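Local coordinates for putative DNA-binding protein (Bacteroides fragilis, PDB 3BS3) that probably binds DNA through a helix-turn-helix domain of the XRE family, at residues N38-S41 against R42-N46; L12-I15 against K16-L19. All coordinates share one frame; numbering follows the deposited sequence.

Interaction 1: residues N38-S41 against R42-N46. With SO4 (sulfate ion), chain B.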
loop_
_atom_site.group_PDB
_atom_site.type_symbol
_atom_site.label_atom_id
_atom_site.label_comp_id
_atom_site.label_asym_id
_atom_site.label_seq_id
_atom_site.Cartn_x
_atom_site.Cartn_y
_atom_site.Cartn_z
ATOM N N ASN A 38 -10.122 14.051 -5.939
ATOM C CA ASN A 38 -10.447 13.805 -4.528
ATOM C C ASN A 38 -9.631 12.633 -3.958
ATOM O O ASN A 38 -9.075 12.727 -2.859
ATOM C CB ASN A 38 -11.931 13.509 -4.335
ATOM C CG ASN A 38 -12.315 13.379 -2.858
ATOM O OD1 ASN A 38 -12.080 14.292 -2.070
ATOM N ND2 ASN A 38 -12.904 12.246 -2.486
ATOM N N THR A 39 -9.600 11.529 -4.698
ATOM C CA THR A 39 -8.801 10.361 -4.283
ATOM C C THR A 39 -7.340 10.744 -4.035
ATOM O O THR A 39 -6.791 10.412 -2.988
ATOM C CB THR A 39 -8.921 9.191 -5.282
ATOM O OG1 THR A 39 -10.270 8.720 -5.321
ATOM C CG2 THR A 39 -8.052 8.017 -4.850
ATOM N N ILE A 40 -6.717 11.446 -4.986
ATOM C CA ILE A 40 -5.312 11.858 -4.838
ATOM C C ILE A 40 -5.150 12.796 -3.656
ATOM O O ILE A 40 -4.210 12.668 -2.876
ATOM C CB ILE A 40 -4.817 12.575 -6.125
ATOM C CG1 ILE A 40 -4.887 11.621 -7.317
ATOM C CG2 ILE A 40 -3.418 13.163 -5.946
ATOM C CD1 ILE A 40 -4.221 10.317 -7.121
ATOM N N SER A 41 -6.086 13.736 -3.510
ATOM C CA SER A 41 -6.000 14.698 -2.414
ATOM C C SER A 41 -6.042 13.979 -1.066
ATOM O O SER A 41 -5.327 14.363 -0.138
ATOM C CB SER A 41 -7.100 15.771 -2.503
ATOM O OG SER A 41 -8.366 15.268 -2.110
ATOM N N ARG A 42 -6.870 12.940 -0.969
ATOM C CA ARG A 42 -6.981 12.159 0.266
ATOM C C ARG A 42 -5.707 11.348 0.538
ATOM O O ARG A 42 -5.304 11.188 1.692
ATOM C CB ARG A 42 -8.209 11.266 0.237
ATOM C CG ARG A 42 -9.514 12.077 0.440
ATOM C CD ARG A 42 -10.728 11.204 0.305
ATOM N NE ARG A 42 -10.778 10.165 1.335
ATOM C CZ ARG A 42 -11.206 10.344 2.586
ATOM N NH1 ARG A 42 -11.632 11.526 3.009
ATOM N NH2 ARG A 42 -11.207 9.320 3.428
ATOM N N TRP A 43 -5.076 10.843 -0.508
ATOM C CA TRP A 43 -3.752 10.244 -0.319
ATOM C C TRP A 43 -2.775 11.316 0.176
ATOM O O TRP A 43 -1.990 11.075 1.107
ATOM C CB TRP A 43 -3.196 9.664 -1.623
ATOM C CG TRP A 43 -3.967 8.520 -2.175
ATOM C CD1 TRP A 43 -4.991 7.850 -1.570
ATOM C CD2 TRP A 43 -3.771 7.903 -3.442
ATOM N NE1 TRP A 43 -5.459 6.848 -2.391
ATOM C CE2 TRP A 43 -4.723 6.862 -3.549
ATOM C CE3 TRP A 43 -2.877 8.128 -4.502
ATOM C CZ2 TRP A 43 -4.823 6.042 -4.685
ATOM C CZ3 TRP A 43 -2.968 7.303 -5.640
ATOM C CH2 TRP A 43 -3.944 6.280 -5.714
ATOM N N CYS A 44 -2.827 12.508 -0.433
ATOM C CA CYS A 44 -1.838 13.556 -0.096
ATOM C C CYS A 44 -1.950 13.961 1.369
ATOM O O CYS A 44 -0.934 14.199 2.051
ATOM C CB CYS A 44 -1.994 14.781 -0.989
ATOM S SG CYS A 44 -1.251 14.434 -2.542
ATOM N N SER A 45 -3.188 14.062 1.858
ATOM C CA SER A 45 -3.429 14.435 3.241
ATOM C C SER A 45 -3.317 13.241 4.196
ATOM O O SER A 45 -3.511 13.381 5.400
ATOM C CB SER A 45 -4.812 15.065 3.365
ATOM O OG SER A 45 -5.805 14.092 3.102
ATOM N N ASN A 46 -3.018 12.065 3.644
ATOM C CA ASN A 46 -2.954 10.821 4.431
ATOM C C ASN A 46 -4.267 10.451 5.134
ATOM O O ASN A 46 -4.267 9.800 6.205
ATOM C CB ASN A 46 -1.769 10.826 5.419
ATOM C CG ASN A 46 -0.471 10.428 4.745
ATOM O OD1 ASN A 46 -0.261 9.258 4.428
ATOM N ND2 ASN A 46 0.399 11.403 4.515
HETATM S S SO4 B . -11.161 6.534 -8.121
HETATM O O1 SO4 B . -12.614 6.394 -8.173
HETATM O O2 SO4 B . -10.606 6.154 -9.416
HETATM O O3 SO4 B . -10.817 7.919 -7.818
HETATM O O4 SO4 B . -10.629 5.653 -7.080
#
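The methyl T39 CG2 sits over one face of the W43 indole, near its rim, 3.8 Å from W43 CE2. The two side chains lie side by side along helix 37-44. I40 CD1 meets the six-membered ring at an angle, 3.6 Å from W43 CZ3. The other branch of T39, OG1, bonds sulfate O3 at 2.7 Å and also pairs with S36 OG. The S36 backbone N holds the same ion. One turn of backbone is closed where R42 N bonds N38 O at 2.9 Å. In one of the two conformers of S41, OG also bonds N38 O, at 2.7 Å and from the same face of the carbonyl plane; chi1 of 75° turns it back up the helix. N38 and R42 run alongside each other, N38 ND2 3.7 Å from the aliphatic CD of R42. N46 ends the helix in a Schellman motif, with N46 N bonded to W43 O at 2.9 Å. As the third helix of an XRE-type domain, 37-44 is probably the recognition helix. The indole packs inward on helix 52-62, while the T39 hydroxyl binds an anion, probably from the crystallisation liquor, consistent with a surface suited to DNA phosphate.

Interaction 2: residues L12-I15 against K16-L19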
loop_
_atom_site.group_PDB
_atom_site.type_symbol
_atom_site.label_atom_id
_atom_site.label_comp_id
_atom_site.label_asym_id
_atom_site.label_seq_id
_atom_site.Cartn_x
_atom_site.Cartn_y
_atom_site.Cartn_z
ATOM N N LEU A 12 2.675 5.851 6.653
ATOM C CA LEU A 12 1.971 6.825 5.861
ATOM C C LEU A 12 2.665 6.959 4.523
ATOM O O LEU A 12 3.626 6.239 4.234
ATOM C CB LEU A 12 1.907 8.167 6.600
ATOM C CG LEU A 12 1.251 8.256 7.982
ATOM C CD1 LEU A 12 1.597 9.591 8.594
ATOM C CD2 LEU A 12 -0.287 8.067 7.924
ATOM N N ASN A 13 2.153 7.857 3.686
ATOM C CA ASN A 13 2.802 8.105 2.426
ATOM C C ASN A 13 3.381 9.515 2.358
ATOM O O ASN A 13 2.990 10.378 3.128
ATOM C CB ASN A 13 1.839 7.826 1.263
ATOM C CG ASN A 13 0.821 8.941 1.061
ATOM O OD1 ASN A 13 1.168 10.024 0.583
ATOM N ND2 ASN A 13 -0.448 8.665 1.394
ATOM N N ARG A 14 4.289 9.706 1.414
ATOM C CA ARG A 14 4.970 10.995 1.210
ATOM C C ARG A 14 4.582 11.639 -0.100
ATOM O O ARG A 14 5.319 12.486 -0.631
ATOM C CB ARG A 14 6.500 10.799 1.255
ATOM C CG ARG A 14 7.008 10.177 2.509
ATOM C CD ARG A 14 8.527 10.151 2.540
ATOM N NE ARG A 14 9.100 11.506 2.575
ATOM C CZ ARG A 14 9.790 12.061 1.574
ATOM N NH1 ARG A 14 9.972 11.412 0.426
ATOM N NH2 ARG A 14 10.296 13.286 1.710
ATOM N N ILE A 15 3.426 11.255 -0.650
ATOM C CA ILE A 15 3.068 11.744 -1.979
ATOM C C ILE A 15 2.991 13.267 -2.027
ATOM O O ILE A 15 3.420 13.886 -2.995
ATOM C CB ILE A 15 1.755 11.073 -2.497
ATOM C CG1 ILE A 15 2.035 9.578 -2.702
ATOM C CG2 ILE A 15 1.304 11.729 -3.793
ATOM C CD1 ILE A 15 0.742 8.759 -2.887
ATOM N N LYS A 16 2.470 13.908 -0.980
ATOM C CA LYS A 16 2.343 15.364 -1.029
ATOM C C LYS A 16 3.717 16.035 -1.144
ATOM O O LYS A 16 3.884 16.978 -1.924
ATOM C CB LYS A 16 1.605 15.866 0.207
ATOM C CG LYS A 16 1.183 17.345 0.129
ATOM C CD LYS A 16 0.561 17.782 1.451
ATOM C CE LYS A 16 1.604 17.789 2.572
ATOM N NZ LYS A 16 2.480 19.021 2.589
ATOM N N VAL A 17 4.694 15.541 -0.381
ATOM C CA VAL A 17 6.023 16.160 -0.384
ATOM C C VAL A 17 6.681 15.931 -1.739
ATOM O O VAL A 17 7.250 16.860 -2.336
ATOM C CB VAL A 17 6.912 15.599 0.744
ATOM C CG1 VAL A 17 8.357 16.100 0.589
ATOM C CG2 VAL A 17 6.328 16.035 2.093
ATOM N N VAL A 18 6.605 14.702 -2.224
ATOM C CA VAL A 18 7.265 14.374 -3.497
ATOM C C VAL A 18 6.613 15.118 -4.675
ATOM O O VAL A 18 7.320 15.583 -5.571
ATOM C CB VAL A 18 7.407 12.868 -3.723
ATOM C CG1 VAL A 18 8.061 12.600 -5.103
ATOM C CG2 VAL A 18 8.234 12.235 -2.580
ATOM N N LEU A 19 5.278 15.212 -4.693
ATOM C CA LEU A 19 4.612 16.047 -5.703
ATOM C C LEU A 19 5.195 17.459 -5.749
ATOM O O LEU A 19 5.465 18.021 -6.817
ATOM C CB LEU A 19 3.108 16.137 -5.443
ATOM C CG LEU A 19 2.310 14.931 -5.960
ATOM C CD1 LEU A 19 0.877 15.007 -5.461
ATOM C CD2 LEU A 19 2.299 14.859 -7.500
HETATM O O HOH W 1 1.302 12.682 1.428
#
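I15 and L19 form the buried, tightly packed side of this first helical turn, and R14, K16 and V17 form the side nearer solvent. On the tight side the two side chains run alongside each other and point the same way. I15 CG2 is anti to its own backbone N and reaches L19 CD1 at 3.7 Å. Helices 26-33, 37-44 and 52-62 all contribute to the core around I15. The backbone beneath them is joined by L19 N to I15 O, at 2.8 Å.

On the solvent side R14 and V17 are partly exposed and K16 is exposed. The R14 chain bends at chi3 (65°), which brings the guanidinium beside V17 and V18. V17 CB lies over one face of that group, and R14 NH2 is 3.6 Å from V17 CG1. NH1 comes equally near CG2 of V18, which itself is buried and packs on L62 and L69. The polar partner of NH1 is the carbonyl of Q68.

R14 is the N-cap residue, and its carbonyl oxygen R14 O accepts V18 N at 3.0 Å in a nearly straight bond (172°). N13 forms an Asx turn just before it. N13 OD1 takes I15 N at 2.9 Å, in the amide plane and on a lone pair. A water lies 2.8 Å from N13 OD1 and accepts from K16 N. N13 ND2 is held by Q49. The first two amides of helix 15-21, I15 N and K16 N, are therefore satisfied by one asparagine oxygen and one water.

Interaction 2 opens helix 15-21 and interaction 1 runs to the end of helix 37-44. Their centres are about 10 Å apart, yet they meet directly. N13 ND2 lies 2.9 Å from W43 O, and N13 N lies 2.9 Å from N46 OD1, both probable hydrogen bonds. The asparagine that forms the Asx turn thus also joins the last turn of helix 37-44. Q49 bonds N46 as well as N13 and completes this polar junction. Beside it, I15 packs on W43 and C44, so the two contacts share the hydrophobic core. The sulfate sits at T39, toward the other end of helix 37-44 from this junction.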